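PDB 3L9D: putative GTP pyrophosphokinase from Streptococcus mutans, which probably transfers pyrophosphate from ATP to GTP, the first step in making the alarmone ppGpp. Local coordinates for residues Leu51-Phe62 with Leu124-Lys132. Numbering follows the deposited sequence.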
ATOM      1  N   LEU A  51       0.926  -2.070 -12.801  1.00 17.28           N
ATOM      2  CA  LEU A  51       0.715  -2.710 -11.513  1.00 19.05           C
ATOM      3  C   LEU A  51      -0.771  -2.697 -11.142  1.00 17.46           C
ATOM      4  O   LEU A  51      -1.297  -3.684 -10.615  1.00 20.45           O
ATOM      5  CB  LEU A  51       1.603  -2.072 -10.422  1.00 17.45           C
ATOM      6  CG  LEU A  51       3.089  -2.410 -10.616  1.00 17.49           C
ATOM      7  CD1 LEU A  51       3.988  -1.402  -9.916  1.00 26.19           C
ATOM      8  CD2 LEU A  51       3.400  -3.823 -10.149  1.00 17.79           C
ATOM      9  N   LYS A  52      -1.450  -1.589 -11.413  1.00 16.87           N
ATOM     10  CA  LYS A  52      -2.887  -1.516 -11.157  1.00 19.26           C
ATOM     11  C   LYS A  52      -3.600  -2.645 -11.886  1.00 20.81           C
ATOM     12  O   LYS A  52      -4.312  -3.430 -11.273  1.00 26.30           O
ATOM     13  CB  LYS A  52      -3.479  -0.182 -11.610  1.00 19.13           C
ATOM     14  CG  LYS A  52      -3.279   0.950 -10.643  1.00 24.20           C
ATOM     15  CD  LYS A  52      -4.333   2.033 -10.862  1.00 25.22           C
ATOM     16  CE  LYS A  52      -4.107   3.221  -9.951  1.00 23.90           C
ATOM     17  NZ  LYS A  52      -4.851   4.418 -10.464  1.00 36.67           N
ATOM     18  N   ILE A  53      -3.413  -2.729 -13.199  1.00 19.51           N
ATOM     19  CA  ILE A  53      -4.148  -3.705 -13.999  1.00 19.74           C
ATOM     20  C   ILE A  53      -3.741  -5.148 -13.632  1.00 21.40           C
ATOM     21  O   ILE A  53      -4.597  -6.026 -13.509  1.00 21.16           O
ATOM     22  CB  ILE A  53      -4.039  -3.385 -15.518  1.00 19.06           C
ATOM     23  CG1 ILE A  53      -5.418  -3.033 -16.100  1.00 30.68           C
ATOM     24  CG2 ILE A  53      -3.377  -4.501 -16.266  1.00 20.59           C
ATOM     25  CD1 ILE A  53      -6.032  -1.663 -15.562  1.00 30.83           C
ATOM     26  N   LYS A  54      -2.449  -5.381 -13.402  1.00 19.67           N
ATOM     27  CA  LYS A  54      -1.994  -6.687 -12.918  1.00 19.55           C
ATOM     28  C   LYS A  54      -2.678  -7.074 -11.589  1.00 22.25           C
ATOM     29  O   LYS A  54      -3.291  -8.139 -11.494  1.00 21.94           O
ATOM     30  CB  LYS A  54      -0.464  -6.746 -12.803  1.00 15.59           C
ATOM     31  CG  LYS A  54       0.312  -6.749 -14.123  1.00 12.66           C
ATOM     32  CD  LYS A  54       1.782  -6.429 -13.847  1.00 22.33           C
ATOM     33  CE  LYS A  54       2.653  -6.430 -15.090  1.00 19.52           C
ATOM     34  NZ  LYS A  54       2.767  -7.792 -15.665  1.00 22.87           N
ATOM     35  N   PHE A  55      -2.597  -6.206 -10.580  1.00 20.50           N
ATOM     36  CA  PHE A  55      -3.173  -6.505  -9.261  1.00 23.85           C
ATOM     37  C   PHE A  55      -4.701  -6.629  -9.244  1.00 24.02           C
ATOM     38  O   PHE A  55      -5.254  -7.301  -8.368  1.00 26.01           O
ATOM     39  CB  PHE A  55      -2.736  -5.474  -8.199  1.00 20.77           C
ATOM     40  CG  PHE A  55      -1.277  -5.516  -7.879  1.00 19.24           C
ATOM     41  CD1 PHE A  55      -0.531  -6.651  -8.149  1.00 19.37           C
ATOM     42  CD2 PHE A  55      -0.646  -4.422  -7.312  1.00 19.83           C
ATOM     43  CE1 PHE A  55       0.829  -6.688  -7.871  1.00 22.50           C
ATOM     44  CE2 PHE A  55       0.709  -4.452  -7.012  1.00 16.03           C
ATOM     45  CZ  PHE A  55       1.448  -5.586  -7.295  1.00 22.00           C
ATOM     46  N   ARG A  56      -5.382  -5.973 -10.183  1.00 25.12           N
ATOM     47  CA  ARG A  56      -6.842  -6.014 -10.229  1.00 22.47           C
ATOM     48  C   ARG A  56      -7.341  -7.323 -10.838  1.00 22.66           C
ATOM     49  O   ARG A  56      -8.516  -7.674 -10.700  1.00 20.67           O
ATOM     50  CB  ARG A  56      -7.385  -4.839 -11.018  1.00 20.27           C
ATOM     51  CG  ARG A  56      -7.310  -3.524 -10.306  1.00 20.63           C
ATOM     52  CD  ARG A  56      -8.004  -2.430 -11.123  1.00 20.97           C
ATOM     53  NE  ARG A  56      -8.091  -1.208 -10.347  1.00 20.53           N
ATOM     54  CZ  ARG A  56      -7.686  -0.027 -10.782  1.00 22.50           C
ATOM     55  NH1 ARG A  56      -7.195   0.081 -12.013  1.00 21.22           N
ATOM     56  NH2 ARG A  56      -7.790   1.036  -9.991  1.00 15.76           N
ATOM     57  N   GLY A  57      -6.423  -8.036 -11.494  1.00 21.91           N
ATOM     58  CA  GLY A  57      -6.704  -9.306 -12.133  1.00 20.21           C
ATOM     59  C   GLY A  57      -6.617 -10.489 -11.195  1.00 25.58           C
ATOM     60  O   GLY A  57      -7.125 -11.572 -11.500  1.00 28.49           O
ATOM     61  N   ILE A  58      -5.970 -10.291 -10.052  1.00 22.40           N
ATOM     62  CA  ILE A  58      -5.936 -11.319  -9.036  1.00 24.74           C
ATOM     63  C   ILE A  58      -7.367 -11.520  -8.552  1.00 26.86           C
ATOM     64  O   ILE A  58      -7.840 -12.653  -8.416  1.00 27.03           O
ATOM     65  CB  ILE A  58      -5.051 -10.909  -7.859  1.00 19.89           C
ATOM     66  CG1 ILE A  58      -3.582 -10.937  -8.259  1.00 15.55           C
ATOM     67  CG2 ILE A  58      -5.292 -11.822  -6.686  1.00 17.98           C
ATOM     68  CD1 ILE A  58      -2.683 -10.245  -7.243  1.00 15.44           C
ATOM     69  N   ARG A  59      -8.056 -10.407  -8.315  1.00 26.56           N
ATOM     70  CA  ARG A  59      -9.425 -10.440  -7.814  1.00 26.90           C
ATOM     71  C   ARG A  59     -10.380 -11.018  -8.851  1.00 30.36           C
ATOM     72  O   ARG A  59     -11.300 -11.750  -8.498  1.00 32.98           O
ATOM     73  CB  ARG A  59      -9.887  -9.047  -7.375  1.00 27.01           C
ATOM     74  CG  ARG A  59     -11.407  -8.866  -7.406  1.00 30.57           C
ATOM     75  CD  ARG A  59     -11.904  -7.620  -6.636  1.00 34.98           C
ATOM     76  NE  ARG A  59     -13.349  -7.718  -6.389  1.00 47.12           N
ATOM     77  CZ  ARG A  59     -13.905  -8.182  -5.265  1.00 43.16           C
ATOM     78  NH1 ARG A  59     -13.156  -8.568  -4.233  1.00 36.60           N
ATOM     79  NH2 ARG A  59     -15.223  -8.250  -5.168  1.00 45.28           N
ATOM     80  N   LYS A  60     -10.172 -10.682 -10.123  1.00 27.77           N
ATOM     81  CA  LYS A  60     -10.976 -11.262 -11.192  1.00 27.85           C
ATOM     82  C   LYS A  60     -10.830 -12.781 -11.208  1.00 34.49           C
ATOM     83  O   LYS A  60     -11.803 -13.498 -11.436  1.00 35.74           O
ATOM     84  CB  LYS A  60     -10.585 -10.697 -12.562  1.00 29.94           C
ATOM     85  CG  LYS A  60     -10.995  -9.249 -12.801  1.00 31.34           C
ATOM     86  CD  LYS A  60     -10.602  -8.779 -14.212  1.00 33.78           C
ATOM     87  CE  LYS A  60     -10.980  -7.310 -14.423  1.00 43.38           C
ATOM     88  NZ  LYS A  60     -12.329  -7.005 -13.832  1.00 51.01           N
ATOM     89  N   GLN A  61      -9.612 -13.267 -10.962  1.00 32.57           N
ATOM     90  CA  GLN A  61      -9.326 -14.696 -11.030  1.00 34.46           C
ATOM     91  C   GLN A  61     -10.008 -15.457  -9.928  1.00 38.51           C
ATOM     92  O   GLN A  61     -10.552 -16.543 -10.152  1.00 42.26           O
ATOM     93  CB  GLN A  61      -7.835 -14.957 -10.944  1.00 27.50           C
ATOM     94  CG  GLN A  61      -7.105 -14.400 -12.109  1.00 31.65           C
ATOM     95  CD  GLN A  61      -5.651 -14.722 -12.048  1.00 31.71           C
ATOM     96  OE1 GLN A  61      -4.805 -13.829 -12.159  1.00 32.66           O
ATOM     97  NE2 GLN A  61      -5.334 -16.007 -11.861  1.00 26.35           N
ATOM     98  N   PHE A  62      -9.955 -14.897  -8.731  1.00 31.81           N
ATOM     99  CA  PHE A  62     -10.566 -15.557  -7.604  1.00 32.92           C
ATOM    100  C   PHE A  62     -12.059 -15.659  -7.875  1.00 36.67           C
ATOM    101  O   PHE A  62     -12.641 -16.732  -7.745  1.00 35.32           O
ATOM    102  CB  PHE A  62     -10.250 -14.826  -6.291  1.00 25.53           C
ATOM    103  CG  PHE A  62      -8.915 -15.211  -5.686  1.00 28.42           C
ATOM    104  CD1 PHE A  62      -8.765 -16.414  -5.015  1.00 23.99           C
ATOM    105  CD2 PHE A  62      -7.816 -14.375  -5.790  1.00 23.75           C
ATOM    106  CE1 PHE A  62      -7.562 -16.767  -4.457  1.00 23.83           C
ATOM    107  CE2 PHE A  62      -6.603 -14.732  -5.221  1.00 26.84           C
ATOM    108  CZ  PHE A  62      -6.476 -15.926  -4.558  1.00 22.44           C
ATOM    109  N   LEU A 124       0.845 -14.428  -2.757  1.00 18.90           N
ATOM    110  CA  LEU A 124       0.680 -14.184  -4.180  1.00 20.55           C
ATOM    111  C   LEU A 124       1.787 -13.281  -4.699  1.00 22.78           C
ATOM    112  O   LEU A 124       2.385 -13.551  -5.740  1.00 23.70           O
ATOM    113  CB  LEU A 124      -0.686 -13.549  -4.461  1.00 20.70           C
ATOM    114  CG  LEU A 124      -1.901 -14.445  -4.224  1.00 20.51           C
ATOM    115  CD1 LEU A 124      -3.087 -13.654  -3.723  1.00 18.59           C
ATOM    116  CD2 LEU A 124      -2.235 -15.201  -5.490  1.00 25.15           C
ATOM    117  N   LEU A 125       2.048 -12.200  -3.972  1.00 21.17           N
ATOM    118  CA  LEU A 125       3.040 -11.215  -4.388  1.00 19.73           C
ATOM    119  C   LEU A 125       4.448 -11.814  -4.484  1.00 21.90           C
ATOM    120  O   LEU A 125       5.194 -11.541  -5.443  1.00 21.92           O
ATOM    121  CB  LEU A 125       3.036 -10.036  -3.415  1.00 23.97           C
ATOM    122  CG  LEU A 125       2.390  -8.717  -3.827  1.00 21.46           C
ATOM    123  CD1 LEU A 125       1.200  -8.939  -4.720  1.00 16.72           C
ATOM    124  CD2 LEU A 125       2.028  -7.905  -2.581  1.00 16.92           C
ATOM    125  N   ARG A 126       4.805 -12.638  -3.498  1.00 23.85           N
ATOM    126  CA  ARG A 126       6.129 -13.272  -3.429  1.00 20.61           C
ATOM    127  C   ARG A 126       6.375 -14.296  -4.537  1.00 24.84           C
ATOM    128  O   ARG A 126       7.522 -14.505  -4.952  1.00 26.44           O
ATOM    129  CB  ARG A 126       6.308 -13.965  -2.088  1.00 18.77           C
ATOM    130  CG  ARG A 126       6.451 -13.047  -0.913  1.00 18.26           C
ATOM    131  CD  ARG A 126       6.688 -13.841   0.366  1.00 14.47           C
ATOM    132  NE  ARG A 126       6.452 -13.002   1.530  1.00 16.28           N
ATOM    133  CZ  ARG A 126       5.613 -13.298   2.515  1.00 17.15           C
ATOM    134  NH1 ARG A 126       4.947 -14.454   2.522  1.00 16.78           N
ATOM    135  NH2 ARG A 126       5.465 -12.444   3.512  1.00 17.19           N
ATOM    136  N   GLN A 127       5.306 -14.943  -5.006  1.00 24.40           N
ATOM    137  CA  GLN A 127       5.434 -15.936  -6.084  1.00 26.23           C
ATOM    138  C   GLN A 127       5.317 -15.368  -7.521  1.00 25.89           C
ATOM    139  O   GLN A 127       5.414 -16.121  -8.486  1.00 26.33           O
ATOM    140  CB  GLN A 127       4.453 -17.101  -5.885  1.00 22.19           C
ATOM    141  CG  GLN A 127       2.979 -16.687  -5.975  1.00 36.12           C
ATOM    142  CD  GLN A 127       2.181 -17.444  -7.052  1.00 43.41           C
ATOM    143  OE1 GLN A 127       0.940 -17.335  -7.124  1.00 34.76           O
ATOM    144  NE2 GLN A 127       2.891 -18.215  -7.890  1.00 39.73           N
ATOM    145  N   ARG A 128       5.105 -14.059  -7.665  1.00 23.22           N
ATOM    146  CA  ARG A 128       5.105 -13.435  -8.991  1.00 22.29           C
ATOM    147  C   ARG A 128       6.525 -13.376  -9.567  1.00 25.14           C
ATOM    148  O   ARG A 128       7.500 -13.298  -8.822  1.00 27.18           O
ATOM    149  CB  ARG A 128       4.485 -12.032  -8.958  1.00 23.94           C
ATOM    150  CG  ARG A 128       3.016 -11.975  -8.573  1.00 16.95           C
ATOM    151  CD  ARG A 128       2.431 -10.607  -8.888  1.00 20.43           C
ATOM    152  NE  ARG A 128       2.335 -10.305 -10.322  1.00 21.36           N
ATOM    153  CZ  ARG A 128       1.233 -10.416 -11.067  1.00 20.49           C
ATOM    154  NH1 ARG A 128       0.082 -10.841 -10.559  1.00 23.42           N
ATOM    155  NH2 ARG A 128       1.286 -10.107 -12.345  1.00 22.86           N
ATOM    156  N   LYS A 129       6.629 -13.451 -10.892  1.00 25.12           N
ATOM    157  CA  LYS A 129       7.910 -13.419 -11.587  1.00 25.79           C
ATOM    158  C   LYS A 129       8.127 -12.129 -12.383  1.00 25.39           C
ATOM    159  O   LYS A 129       9.211 -11.922 -12.935  1.00 26.17           O
ATOM    160  CB  LYS A 129       8.020 -14.607 -12.546  1.00 31.61           C
ATOM    161  CG  LYS A 129       8.700 -15.832 -11.957  1.00 38.74           C
ATOM    162  CD  LYS A 129       7.986 -16.324 -10.710  1.00 37.66           C
ATOM    163  CE  LYS A 129       8.844 -17.325  -9.925  1.00 38.61           C
ATOM    164  NZ  LYS A 129       9.417 -18.370 -10.828  1.00 57.80           N
ATOM    165  N   ASP A 130       7.104 -11.278 -12.464  1.00 18.66           N
ATOM    166  CA  ASP A 130       7.214 -10.033 -13.222  1.00 20.31           C
ATOM    167  C   ASP A 130       7.634  -8.865 -12.350  1.00 20.12           C
ATOM    168  O   ASP A 130       7.620  -7.719 -12.778  1.00 21.64           O
ATOM    169  CB  ASP A 130       5.908  -9.688 -13.934  1.00 23.19           C
ATOM    170  CG  ASP A 130       4.773  -9.375 -12.966  1.00 26.72           C
ATOM    171  OD1 ASP A 130       4.800  -9.876 -11.811  1.00 21.85           O
ATOM    172  OD2 ASP A 130       3.841  -8.644 -13.385  1.00 23.71           O
ATOM    173  N   MET A 131       7.984  -9.174 -11.112  1.00 23.58           N
ATOM    174  CA  MET A 131       8.523  -8.207 -10.184  1.00 21.31           C
ATOM    175  C   MET A 131       9.235  -9.061  -9.168  1.00 26.46           C
ATOM    176  O   MET A 131       9.020 -10.266  -9.105  1.00 28.31           O
ATOM    177  CB  MET A 131       7.406  -7.382  -9.527  1.00 21.09           C
ATOM    178  CG  MET A 131       6.482  -8.169  -8.610  1.00 20.68           C
ATOM    179  SD  MET A 131       4.920  -7.369  -8.166  1.00 18.00           S
ATOM    180  CE  MET A 131       4.087  -7.348  -9.744  1.00 22.65           C
ATOM    181  N   LYS A 132      10.100  -8.447  -8.378  1.00 30.94           N
ATOM    182  CA  LYS A 132      10.764  -9.164  -7.306  1.00 29.57           C
ATOM    183  C   LYS A 132      10.547  -8.424  -5.981  1.00 28.30           C
ATOM    184  O   LYS A 132      10.780  -7.209  -5.890  1.00 26.38           O
ATOM    185  CB  LYS A 132      12.257  -9.315  -7.615  1.00 28.33           C
ATOM    186  CG  LYS A 132      12.981 -10.275  -6.679  1.00 40.78           C
ATOM    187  CD  LYS A 132      13.771  -9.547  -5.579  1.00 44.34           C
ATOM    188  CE  LYS A 132      14.360 -10.540  -4.556  1.00 40.91           C
ATOM    189  NZ  LYS A 132      15.501  -9.940  -3.827  1.00 38.40           N
TER
HETATM  190  O   HOH W   1      -2.679 -10.785 -11.886  1.00 19.69           O
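A bend at the last torsion of Lys-54 (chi4 -67°) turns its ammonium onto Asp-130, while a kink at chi3 of Arg-128 (68°) brings the guanidinium beside the same carboxylate. The outcome illustrates how one acid can be shared by two bases, here in a salt-bridge network of Lys-54, Arg-128 and Asp-130. Lys-54 NZ reaches the anti lone pair of Asp-130 OD2 at 2.7 Å. Arg-128 grips side-on, its NE donating to Asp-130 OD1 at 2.9 Å and its NH2 to OD2 at 3.1 Å, the latter from above the carboxylate plane. With two donors on OD2, the shared negative charge probably offsets the closeness of Lys-54 NZ and Arg-128 NH2. A water holds the guanidinium from another edge, accepting from Arg-128 NH1 and donating to Lys-54 O. The network holds helix 42-64 against the turn leading from helix 117-126 into strand 132-139, an outermost strand of the five-stranded mixed sheet in the nucleotidyltransferase-like fold of the RelA/SpoT family. Next to the salt bridges the contact is apolar. Met-131 SD lies 5.2 Å from the centroid of the Phe-55 ring, a Met-aromatic contact at its edge, and Met-131 CE 3.6 Å from Leu-51 CD2. Leu-125 CD1 meets Phe-55 CE1 at 3.9 Å. Toward the C-terminal end of helix 42-64, Leu-124 CD1 packs against Ile-58 CG2 and touches the edge of Phe-62 at CE2, 4.0 Å away.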